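Long-range contacts in trilobed Protease (Pyrococcus furiosus, PDB 2GOP), which forms the beta-propeller domain, with an open Velcro topology, of a protease and probably controls the passage of peptide substrates to its proteolytic part: residues E169-S174 / P188-I193; R180-V185 / I202-D207; V217-V222 / I229-K234; V261-G266 / F277-E282. One frame throughout, in Å; residues are numbered along the deposited sequence.

How the contacts relate
From the N terminus, the chain runs through consecutive four-stranded blades, each built from strands adjacent in sequence, in keeping with the open Velcro topology. Contacts 1 and 2 cross along the chain: contact 1, from the turn leaving strand 163-171, closes the loop holding strand 175-179 and most of 182-188, while contact 2 closes the long connection between strands 182-188 and 200-206 of the next blade. They touch where Lys-170 packs on Val-185. Contact 3 follows in series, closing the short first hairpin of the succeeding blade, with Ala-221 against Val-184 and Phe-219, Val-217 and Tyr-220 around Ile-202. Contact 4 closes the equivalent hairpin one blade on; Tyr-232 OH probably hydrogen-bonds Val-265 O, linking contacts 3 and 4.

Contact 1. Residues E169-S174 / P188-I193; sequences EKPRFS and PHREII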
# COMPACT_ATOMS: atom_id res chain seq x y z
N GLU A 169 -22.94 -1.32 -5.67
CA GLU A 169 -21.72 -0.58 -5.88
C GLU A 169 -21.35 0.22 -4.64
O GLU A 169 -22.22 0.72 -3.93
CB GLU A 169 -21.88 0.35 -7.08
CG GLU A 169 -21.94 -0.39 -8.41
CD GLU A 169 -22.00 0.54 -9.61
OE1 GLU A 169 -22.25 1.75 -9.42
OE2 GLU A 169 -21.79 0.05 -10.74
N LYS A 170 -20.06 0.31 -4.38
CA LYS A 170 -19.52 1.20 -3.37
C LYS A 170 -18.40 2.02 -4.00
O LYS A 170 -17.99 1.75 -5.13
CB LYS A 170 -19.03 0.37 -2.18
CG LYS A 170 -20.14 -0.33 -1.42
CD LYS A 170 -21.10 0.68 -0.81
CE LYS A 170 -22.00 0.05 0.22
NZ LYS A 170 -22.82 1.09 0.87
N PRO A 171 -17.93 3.05 -3.29
CA PRO A 171 -16.80 3.80 -3.82
C PRO A 171 -15.55 2.96 -4.05
O PRO A 171 -15.39 1.89 -3.45
CB PRO A 171 -16.54 4.84 -2.72
CG PRO A 171 -17.82 4.98 -2.00
CD PRO A 171 -18.43 3.63 -2.02
N ARG A 172 -14.68 3.45 -4.91
CA ARG A 172 -13.44 2.77 -5.24
C ARG A 172 -12.65 2.40 -3.97
O ARG A 172 -12.67 3.11 -2.97
CB ARG A 172 -12.60 3.66 -6.18
CG ARG A 172 -11.37 2.98 -6.78
CD ARG A 172 -10.72 3.84 -7.85
NE ARG A 172 -11.37 3.70 -9.15
CZ ARG A 172 -11.21 2.67 -9.98
NH1 ARG A 172 -10.41 1.65 -9.65
NH2 ARG A 172 -11.85 2.64 -11.14
N PHE A 173 -11.97 1.25 -4.03
CA PHE A 173 -11.16 0.73 -2.92
C PHE A 173 -11.98 0.19 -1.75
O PHE A 173 -11.45 0.00 -0.66
CB PHE A 173 -10.14 1.76 -2.43
CG PHE A 173 -9.40 2.46 -3.54
CD1 PHE A 173 -8.69 1.72 -4.48
CD2 PHE A 173 -9.42 3.84 -3.65
CE1 PHE A 173 -8.00 2.36 -5.51
CE2 PHE A 173 -8.74 4.48 -4.67
CZ PHE A 173 -8.03 3.73 -5.60
N SER A 174 -13.27 -0.07 -1.96
CA SER A 174 -14.09 -0.76 -0.97
C SER A 174 -13.81 -2.26 -1.07
O SER A 174 -13.26 -2.74 -2.05
CB SER A 174 -15.58 -0.47 -1.18
OG SER A 174 -15.86 0.90 -1.01
N PRO A 188 -13.71 3.32 2.25
CA PRO A 188 -12.78 4.33 2.76
C PRO A 188 -13.53 5.56 3.25
O PRO A 188 -14.45 6.02 2.59
CB PRO A 188 -11.94 4.69 1.52
CG PRO A 188 -12.08 3.53 0.61
CD PRO A 188 -13.48 3.04 0.83
N HIS A 189 -13.16 6.06 4.43
CA HIS A 189 -13.75 7.28 4.94
C HIS A 189 -12.95 8.44 4.35
O HIS A 189 -11.94 8.87 4.90
CB HIS A 189 -13.74 7.29 6.47
CG HIS A 189 -14.42 8.49 7.05
ND1 HIS A 189 -15.74 8.47 7.45
CD2 HIS A 189 -13.98 9.74 7.28
CE1 HIS A 189 -16.08 9.66 7.92
NE2 HIS A 189 -15.02 10.45 7.82
N ARG A 190 -13.42 8.89 3.19
CA ARG A 190 -12.83 10.00 2.42
C ARG A 190 -12.48 11.24 3.24
O ARG A 190 -11.39 11.78 3.13
CB ARG A 190 -13.84 10.44 1.35
CG ARG A 190 -13.24 11.09 0.11
CD ARG A 190 -13.32 10.14 -1.07
NE ARG A 190 -14.71 9.75 -1.33
CZ ARG A 190 -15.10 8.58 -1.84
NH1 ARG A 190 -14.22 7.64 -2.17
NH2 ARG A 190 -16.40 8.36 -2.03
N GLU A 191 -13.43 11.61 4.11
CA GLU A 191 -13.68 12.98 4.58
C GLU A 191 -12.85 14.19 4.07
O GLU A 191 -11.76 14.07 3.52
CB GLU A 191 -13.78 13.01 6.12
CG GLU A 191 -12.49 12.89 6.90
CD GLU A 191 -12.72 13.01 8.41
OE1 GLU A 191 -11.73 13.05 9.17
OE2 GLU A 191 -13.90 13.07 8.83
N ILE A 192 -13.43 15.37 4.32
CA ILE A 192 -13.02 16.62 3.70
C ILE A 192 -12.16 17.47 4.66
O ILE A 192 -12.18 18.70 4.60
CB ILE A 192 -14.27 17.45 3.27
CG1 ILE A 192 -15.34 16.54 2.63
CG2 ILE A 192 -13.89 18.56 2.29
CD1 ILE A 192 -16.69 17.24 2.44
N ILE A 193 -11.41 16.79 5.53
CA ILE A 193 -10.54 17.44 6.52
C ILE A 193 -9.04 17.23 6.22
O ILE A 193 -8.23 17.21 7.16
CB ILE A 193 -10.81 16.86 7.95
CG1 ILE A 193 -12.29 17.01 8.35
CG2 ILE A 193 -9.95 17.58 9.02
CD1 ILE A 193 -12.66 16.18 9.57
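The type II beta turn from Pro-171 to Ser-174, which leads from the last strand of one propeller blade into the first strand of the next, receives Pro-188 and Arg-190 from the loop that follows strand 182-188. The Pro-188 ring presses on the turn through CG and CD: CG lies 3.7 Å from the backbone oxygen Arg-172 O, and CD 3.7 Å from the side-chain hydroxyl Ser-174 OG. Phe-173 adds its CB, 4.0 Å from Pro-188 CG, whereas its ring leads away and takes Arg-172 CG over the centre of one face. Arg-190, bent at chi2 (107°) and chi3 (58°), swings back so that the edge of its guanidinium meets the other proline, NH2 coming to 3.6 Å from Pro-171 CB. The turn is braced from within by Ser-174 OG, which donates to Pro-171 O at 2.7 Å. In the loop, His-189 NE2 donates to Glu-191 OE2 at 3.0 Å, arriving from above the carboxylate plane. Thr-152 of strand 151-158 also donates to Pro-171 O, and Val-187 of strand 182-188 packs on Pro-171 and Ser-174; across the dimer, Phe-173 packs on Arg-172 of the second subunit.

Contact 2. Residues R180-V185 / I202-D207; sequences RDKIVV and IYIWED
Ile-204 fits its ethyl branch between Lys-182 and Val-184 on one face of an antiparallel strand pair. CG1, set anti to the backbone N (chi1 -167°), reaches across the strands to lie 3.6 Å from Lys-182 CD, and CD1 goes on to meet Val-184 CG2 at 3.8 Å. The other methyl of Val-184, CG1, bears on Ile-202 CG2 at 3.5 Å, so this valine fills the interval between the two isoleucines. At the strand end the extended Lys-182 chain crosses Glu-206 at about a right angle; their charged ends lie near each other, beyond salt-bridge distance.

The reverse face is occupied by Ile-183, Val-185, Tyr-203 and Trp-205. Ile-183 lies beside Trp-205, both pointing the same way, with CD1 4.1 Å from Trp-205 CE3, while Val-185 CG2 meets the stem of the same tryptophan at CB. Backbone bonds in both directions join Ile-183 to Trp-205 and Val-185 to Tyr-203. Beyond them, a water bridges Asp-181 O and Trp-205 O, sitting in plane at the indole edge. Phe-168 of the preceding blade stacks on Trp-205, and the face carrying Val-184 turns to the following blade. An antiparallel hairpin of the two central strands of a blade, with apolar side chains directed to both neighbouring blades, is typical of a beta-propeller.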
# COMPACT_ATOMS: atom_id res chain seq x y z
N ARG A 180 -21.68 -14.85 8.00
CA ARG A 180 -22.80 -15.76 7.76
C ARG A 180 -23.51 -15.39 6.45
O ARG A 180 -22.85 -15.44 5.42
CB ARG A 180 -23.71 -15.86 8.98
CG ARG A 180 -22.98 -16.47 10.20
CD ARG A 180 -23.91 -17.25 11.11
NE ARG A 180 -23.22 -17.86 12.26
CZ ARG A 180 -22.50 -18.99 12.23
NH1 ARG A 180 -22.33 -19.66 11.10
NH2 ARG A 180 -21.94 -19.45 13.34
N ASP A 181 -24.79 -15.01 6.46
CA ASP A 181 -25.48 -14.64 5.23
C ASP A 181 -25.44 -13.14 4.93
O ASP A 181 -26.02 -12.69 3.93
CB ASP A 181 -26.91 -15.15 5.24
CG ASP A 181 -27.02 -16.62 4.86
OD1 ASP A 181 -26.16 -17.12 4.07
OD2 ASP A 181 -27.95 -17.26 5.35
N LYS A 182 -24.75 -12.38 5.78
CA LYS A 182 -24.59 -10.95 5.56
C LYS A 182 -23.22 -10.67 4.97
O LYS A 182 -22.33 -11.51 4.97
CB LYS A 182 -24.77 -10.19 6.87
CG LYS A 182 -26.12 -10.37 7.52
CD LYS A 182 -26.35 -9.36 8.62
CE LYS A 182 -27.60 -9.69 9.44
NZ LYS A 182 -27.93 -8.65 10.46
N ILE A 183 -23.06 -9.46 4.44
CA ILE A 183 -21.78 -9.03 3.92
C ILE A 183 -21.32 -7.83 4.74
O ILE A 183 -22.06 -6.86 4.95
CB ILE A 183 -21.86 -8.68 2.41
CG1 ILE A 183 -22.27 -9.92 1.60
CG2 ILE A 183 -20.51 -8.19 1.92
CD1 ILE A 183 -22.95 -9.57 0.30
N VAL A 184 -20.08 -7.92 5.22
CA VAL A 184 -19.46 -6.82 5.94
C VAL A 184 -18.66 -6.03 4.92
O VAL A 184 -17.81 -6.58 4.24
CB VAL A 184 -18.54 -7.35 7.04
CG1 VAL A 184 -17.72 -6.21 7.68
CG2 VAL A 184 -19.38 -8.10 8.08
N VAL A 185 -18.94 -4.73 4.83
CA VAL A 185 -18.41 -3.90 3.76
C VAL A 185 -17.56 -2.77 4.33
O VAL A 185 -18.04 -1.98 5.15
CB VAL A 185 -19.55 -3.31 2.92
CG1 VAL A 185 -18.99 -2.43 1.79
CG2 VAL A 185 -20.41 -4.44 2.34
N ILE A 202 -17.42 0.97 8.23
CA ILE A 202 -17.73 -0.46 8.03
C ILE A 202 -19.22 -0.70 8.23
O ILE A 202 -19.76 -0.37 9.29
CB ILE A 202 -16.95 -1.37 8.98
CG1 ILE A 202 -15.44 -1.13 8.85
CG2 ILE A 202 -17.31 -2.86 8.70
CD1 ILE A 202 -14.61 -1.76 9.96
N TYR A 203 -19.85 -1.26 7.21
CA TYR A 203 -21.28 -1.54 7.20
C TYR A 203 -21.51 -3.03 7.21
O TYR A 203 -20.61 -3.81 6.87
CB TYR A 203 -21.93 -0.97 5.94
CG TYR A 203 -21.80 0.52 5.82
CD1 TYR A 203 -20.66 1.10 5.26
CD2 TYR A 203 -22.82 1.36 6.24
CE1 TYR A 203 -20.54 2.48 5.16
CE2 TYR A 203 -22.72 2.74 6.12
CZ TYR A 203 -21.58 3.29 5.58
OH TYR A 203 -21.50 4.66 5.48
N ILE A 204 -22.71 -3.43 7.58
CA ILE A 204 -23.15 -4.80 7.35
C ILE A 204 -24.39 -4.75 6.44
O ILE A 204 -25.30 -3.94 6.64
CB ILE A 204 -23.38 -5.58 8.68
CG1 ILE A 204 -23.52 -7.08 8.39
CG2 ILE A 204 -24.59 -5.02 9.45
CD1 ILE A 204 -22.94 -8.00 9.48
N TRP A 205 -24.39 -5.62 5.43
CA TRP A 205 -25.27 -5.51 4.30
C TRP A 205 -26.07 -6.80 4.12
O TRP A 205 -25.51 -7.89 4.22
CB TRP A 205 -24.42 -5.24 3.04
CG TRP A 205 -25.19 -4.79 1.82
CD1 TRP A 205 -25.35 -3.50 1.39
CD2 TRP A 205 -25.86 -5.62 0.86
NE1 TRP A 205 -26.09 -3.48 0.23
CE2 TRP A 205 -26.42 -4.77 -0.11
CE3 TRP A 205 -26.06 -7.00 0.74
CZ2 TRP A 205 -27.15 -5.25 -1.20
CZ3 TRP A 205 -26.79 -7.48 -0.33
CH2 TRP A 205 -27.33 -6.60 -1.29
N GLU A 206 -27.36 -6.67 3.87
CA GLU A 206 -28.19 -7.81 3.51
C GLU A 206 -29.45 -7.37 2.77
O GLU A 206 -30.10 -6.40 3.17
CB GLU A 206 -28.56 -8.65 4.74
CG GLU A 206 -29.23 -9.98 4.38
CD GLU A 206 -29.47 -10.89 5.58
OE1 GLU A 206 -29.60 -10.38 6.70
OE2 GLU A 206 -29.55 -12.13 5.38
N ASP A 207 -29.76 -8.07 1.68
CA ASP A 207 -31.01 -7.88 0.95
C ASP A 207 -31.26 -6.41 0.59
O ASP A 207 -32.37 -5.90 0.77
CB ASP A 207 -32.19 -8.43 1.76
CG ASP A 207 -33.50 -8.43 0.98
OD1 ASP A 207 -33.54 -8.99 -0.14
OD2 ASP A 207 -34.50 -7.87 1.48
O HOH W 1 -25.93 -10.28 2.37

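Contact 3. Residues V217-V222 / I229-K234; sequences VSFYAV and ILLYGK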
# COMPACT_ATOMS: atom_id res chain seq x y z
N VAL A 217 -12.94 4.53 11.47
CA VAL A 217 -12.05 3.71 12.27
C VAL A 217 -10.83 3.43 11.41
O VAL A 217 -10.92 3.41 10.18
CB VAL A 217 -12.75 2.40 12.72
CG1 VAL A 217 -13.85 2.72 13.75
CG2 VAL A 217 -13.34 1.64 11.51
N SER A 218 -9.69 3.21 12.04
CA SER A 218 -8.44 2.95 11.33
C SER A 218 -8.19 1.46 11.10
O SER A 218 -7.06 1.01 11.04
CB SER A 218 -7.27 3.59 12.08
OG SER A 218 -7.36 3.31 13.47
N PHE A 219 -9.26 0.68 10.96
CA PHE A 219 -9.11 -0.73 10.61
C PHE A 219 -10.24 -1.15 9.71
O PHE A 219 -11.20 -0.41 9.52
CB PHE A 219 -9.07 -1.61 11.87
CG PHE A 219 -10.15 -1.30 12.87
CD1 PHE A 219 -11.48 -1.66 12.63
CD2 PHE A 219 -9.84 -0.63 14.06
CE1 PHE A 219 -12.48 -1.35 13.56
CE2 PHE A 219 -10.82 -0.33 14.98
CZ PHE A 219 -12.15 -0.68 14.73
N TYR A 220 -10.12 -2.34 9.14
CA TYR A 220 -11.15 -2.86 8.27
C TYR A 220 -11.24 -4.38 8.44
O TYR A 220 -10.30 -5.02 8.91
CB TYR A 220 -10.87 -2.45 6.82
CG TYR A 220 -9.54 -2.87 6.31
CD1 TYR A 220 -9.37 -4.11 5.70
CD2 TYR A 220 -8.43 -2.02 6.41
CE1 TYR A 220 -8.13 -4.51 5.22
CE2 TYR A 220 -7.20 -2.41 5.94
CZ TYR A 220 -7.05 -3.66 5.34
OH TYR A 220 -5.82 -4.04 4.86
N ALA A 221 -12.40 -4.92 8.11
CA ALA A 221 -12.69 -6.33 8.33
C ALA A 221 -12.00 -7.18 7.28
O ALA A 221 -12.12 -6.91 6.08
CB ALA A 221 -14.23 -6.54 8.30
N VAL A 222 -11.27 -8.20 7.74
CA VAL A 222 -10.55 -9.10 6.83
C VAL A 222 -11.06 -10.53 6.81
O VAL A 222 -10.78 -11.26 5.87
CB VAL A 222 -9.02 -9.11 7.09
CG1 VAL A 222 -8.40 -7.77 6.69
CG2 VAL A 222 -8.71 -9.46 8.56
N ILE A 229 -15.57 -11.25 14.17
CA ILE A 229 -15.07 -10.56 13.00
C ILE A 229 -13.63 -10.14 13.27
O ILE A 229 -13.32 -9.57 14.33
CB ILE A 229 -15.96 -9.35 12.62
CG1 ILE A 229 -17.33 -9.86 12.15
CG2 ILE A 229 -15.32 -8.51 11.52
CD1 ILE A 229 -18.46 -8.77 12.06
N LEU A 230 -12.75 -10.47 12.34
CA LEU A 230 -11.34 -10.15 12.46
C LEU A 230 -11.06 -8.85 11.69
O LEU A 230 -11.38 -8.75 10.51
CB LEU A 230 -10.48 -11.29 11.90
CG LEU A 230 -8.96 -11.13 12.00
CD1 LEU A 230 -8.54 -11.03 13.50
CD2 LEU A 230 -8.24 -12.27 11.26
N LEU A 231 -10.46 -7.89 12.38
CA LEU A 231 -10.18 -6.57 11.84
C LEU A 231 -8.67 -6.35 11.77
O LEU A 231 -7.90 -6.83 12.62
CB LEU A 231 -10.87 -5.48 12.68
CG LEU A 231 -12.38 -5.67 12.95
CD1 LEU A 231 -12.78 -5.00 14.27
CD2 LEU A 231 -13.22 -5.14 11.81
N TYR A 232 -8.25 -5.65 10.71
CA TYR A 232 -6.84 -5.39 10.42
C TYR A 232 -6.63 -3.89 10.29
O TYR A 232 -7.37 -3.21 9.57
CB TYR A 232 -6.50 -6.08 9.11
CG TYR A 232 -5.05 -6.06 8.68
CD1 TYR A 232 -4.15 -7.03 9.13
CD2 TYR A 232 -4.58 -5.13 7.76
CE1 TYR A 232 -2.82 -7.05 8.70
CE2 TYR A 232 -3.25 -5.15 7.32
CZ TYR A 232 -2.38 -6.11 7.80
OH TYR A 232 -1.04 -6.13 7.38
N GLY A 233 -5.63 -3.34 10.97
CA GLY A 233 -5.32 -1.92 10.85
C GLY A 233 -4.58 -1.34 12.02
O GLY A 233 -3.87 -2.05 12.71
N LYS A 234 -4.73 -0.05 12.26
CA LYS A 234 -3.93 0.63 13.26
C LYS A 234 -4.79 1.13 14.43
O LYS A 234 -5.96 1.48 14.24
CB LYS A 234 -3.11 1.75 12.61
CG LYS A 234 -2.05 1.19 11.66
CD LYS A 234 -1.24 2.26 10.97
CE LYS A 234 -0.18 1.65 10.05
NZ LYS A 234 -0.78 0.77 9.00
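Tyr-220 lays one face of its ring over the carbonyl oxygen of Tyr-232, which sits 3.5 Å from the plane and toward the rim. The ring takes this place because CG stands between the backbone N and the carbonyl carbon (chi1 57°). The two tyrosines run side by side with their planes oblique, at 61°, and Tyr-220 OH comes to 3.3 Å from Tyr-232 CD2. Val-222 CG1 packs on the stem of the second tyrosine, 3.5 Å from Tyr-232 CB. On the other face of the hairpin, Phe-219 CE1 touches Leu-231 CD1 at 3.7 Å, and the Ala-221 methyl rests on Leu-231 and Ile-229.

Mutual backbone bonds join Tyr-220 and Tyr-232, and further ones run from Val-222 N to Leu-230 O and from Lys-234 N to Ser-218 O. Gly-233, having no CB, lets its CA approach Phe-219 CA to 4.0 Å. The distance modelled between Ser-218 OG and Lys-234 O is too short to be relied on. Tyr-232 O accepts the Tyr-220 amide while lying beneath that residue's own ring. Tyr-232 packs through its apolar stem and ring within the hairpin, while its hydroxyl probably hydrogen-bonds Val-265 O, a polar tie to the next blade.

Contact 4. Residues V261-G266 / F277-E282; sequences VDRGVG and FTLFEE
Arg-263 has CG anti to its carbonyl carbon and then bends at chi2 (-71°), a course that carries the chain over the backbone of Phe-280 and Glu-281. CB lies 3.8 Å from Leu-279 CG, CD comes to 3.6 Å from Phe-280 O, and the guanidinium sets one face over Glu-281 CA. The aliphatic part of Glu-281 crosses the arginine at about a right angle, its CG 3.9 Å from Arg-263 CD; further out, Glu-282 CG lies obliquely near the guanidinium. Phe-280 O is buried here without a polar partner in the model.

Phe-280, its CG anti to the carbonyl carbon and beside the backbone N (chi1 -74°), turns the edge of its ring toward two glycines, so that CE1 is 3.8 Å from Gly-266 CA and Gly-264 O also lies near the ring plane. Lacking a side chain, Gly-266 lets this edge come up to its CA.

Strands 264-271 and 274-281 form the first hairpin of a four-stranded propeller blade. Phe-280 N donates to Gly-264 O at 2.8 Å, and Gly-266 N to Thr-278 O at 2.9 Å, the latter from 47° above the carbonyl plane. Between these bonds, on the face away from the Phe-280 ring, Val-265 CG2 packs 3.7 Å from Leu-279 CD1, and Val-261 extends the apolar patch by touching CD2 of the same leucine.

Glu-281 OE1 is taken by Tyr-288 OH and Asn-286 ND2 within the blade. Arg-263 NH1 instead forms a salt bridge with Glu-242 of the second subunit, whose Met-240 packs on Phe-280.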
# COMPACT_ATOMS: atom_id res chain seq x y z
N VAL A 261 3.06 -6.63 20.85
CA VAL A 261 4.05 -7.24 19.97
C VAL A 261 4.41 -6.25 18.86
O VAL A 261 3.57 -5.88 18.07
CB VAL A 261 3.52 -8.54 19.34
CG1 VAL A 261 4.47 -9.06 18.29
CG2 VAL A 261 3.25 -9.60 20.44
N ASP A 262 5.67 -5.81 18.83
CA ASP A 262 6.07 -4.76 17.87
C ASP A 262 6.63 -5.40 16.62
O ASP A 262 7.83 -5.37 16.38
CB ASP A 262 7.10 -3.81 18.52
CG ASP A 262 7.49 -2.66 17.59
OD1 ASP A 262 6.76 -2.37 16.62
OD2 ASP A 262 8.54 -2.05 17.84
N ARG A 263 5.75 -6.00 15.83
CA ARG A 263 6.13 -6.67 14.60
C ARG A 263 5.04 -6.43 13.59
O ARG A 263 3.89 -6.25 13.96
CB ARG A 263 6.28 -8.19 14.80
CG ARG A 263 7.31 -8.62 15.80
CD ARG A 263 8.70 -8.40 15.32
NE ARG A 263 9.66 -8.98 16.26
CZ ARG A 263 10.97 -8.77 16.23
NH1 ARG A 263 11.53 -8.02 15.29
NH2 ARG A 263 11.74 -9.35 17.13
N GLY A 264 5.41 -6.41 12.31
CA GLY A 264 4.42 -6.34 11.24
C GLY A 264 3.66 -7.64 11.06
O GLY A 264 4.21 -8.73 11.23
N VAL A 265 2.37 -7.51 10.74
CA VAL A 265 1.50 -8.65 10.47
C VAL A 265 1.28 -8.75 8.96
O VAL A 265 1.07 -7.76 8.31
CB VAL A 265 0.10 -8.47 11.15
CG1 VAL A 265 -0.86 -9.63 10.77
CG2 VAL A 265 0.24 -8.38 12.65
N GLY A 266 1.33 -9.96 8.42
CA GLY A 266 1.00 -10.20 7.02
C GLY A 266 -0.47 -10.57 6.89
O GLY A 266 -1.34 -9.78 7.20
N PHE A 277 -2.14 -16.25 11.77
CA PHE A 277 -1.53 -15.07 11.20
C PHE A 277 -0.03 -15.19 11.04
O PHE A 277 0.63 -15.98 11.71
CB PHE A 277 -1.85 -13.85 12.08
CG PHE A 277 -1.25 -13.94 13.45
CD1 PHE A 277 -1.89 -14.67 14.45
CD2 PHE A 277 -0.04 -13.33 13.74
CE1 PHE A 277 -1.33 -14.77 15.71
CE2 PHE A 277 0.52 -13.44 15.00
CZ PHE A 277 -0.13 -14.16 15.98
N THR A 278 0.49 -14.37 10.13
CA THR A 278 1.92 -14.31 9.87
C THR A 278 2.48 -13.02 10.46
O THR A 278 1.83 -11.98 10.47
CB THR A 278 2.26 -14.38 8.37
OG1 THR A 278 1.61 -13.31 7.67
CG2 THR A 278 1.83 -15.72 7.77
N LEU A 279 3.70 -13.14 10.99
CA LEU A 279 4.46 -12.01 11.52
C LEU A 279 5.77 -11.88 10.76
O LEU A 279 6.37 -12.89 10.40
CB LEU A 279 4.78 -12.23 13.00
CG LEU A 279 4.19 -11.30 14.06
CD1 LEU A 279 2.75 -10.91 13.81
CD2 LEU A 279 4.36 -11.98 15.42
N PHE A 280 6.19 -10.64 10.51
CA PHE A 280 7.50 -10.32 9.95
C PHE A 280 8.47 -10.08 11.11
O PHE A 280 8.32 -9.11 11.86
CB PHE A 280 7.43 -9.07 9.07
CG PHE A 280 6.75 -9.28 7.74
CD1 PHE A 280 5.40 -9.58 7.68
CD2 PHE A 280 7.46 -9.16 6.56
CE1 PHE A 280 4.77 -9.76 6.46
CE2 PHE A 280 6.85 -9.35 5.34
CZ PHE A 280 5.49 -9.65 5.28
N GLU A 281 9.46 -10.97 11.24
CA GLU A 281 10.39 -10.99 12.37
C GLU A 281 11.81 -11.24 11.89
O GLU A 281 12.11 -12.35 11.46
CB GLU A 281 10.04 -12.14 13.31
CG GLU A 281 8.73 -12.06 14.00
CD GLU A 281 8.46 -13.29 14.84
OE1 GLU A 281 8.36 -14.41 14.28
OE2 GLU A 281 8.33 -13.14 16.07
N GLU A 282 12.66 -10.22 11.94
CA GLU A 282 14.11 -10.41 11.77
C GLU A 282 14.50 -11.15 10.48
O GLU A 282 15.35 -12.05 10.49
CB GLU A 282 14.66 -11.17 12.98
CG GLU A 282 14.49 -10.43 14.30
CD GLU A 282 15.64 -9.49 14.60
OE1 GLU A 282 15.85 -8.53 13.82
OE2 GLU A 282 16.33 -9.70 15.62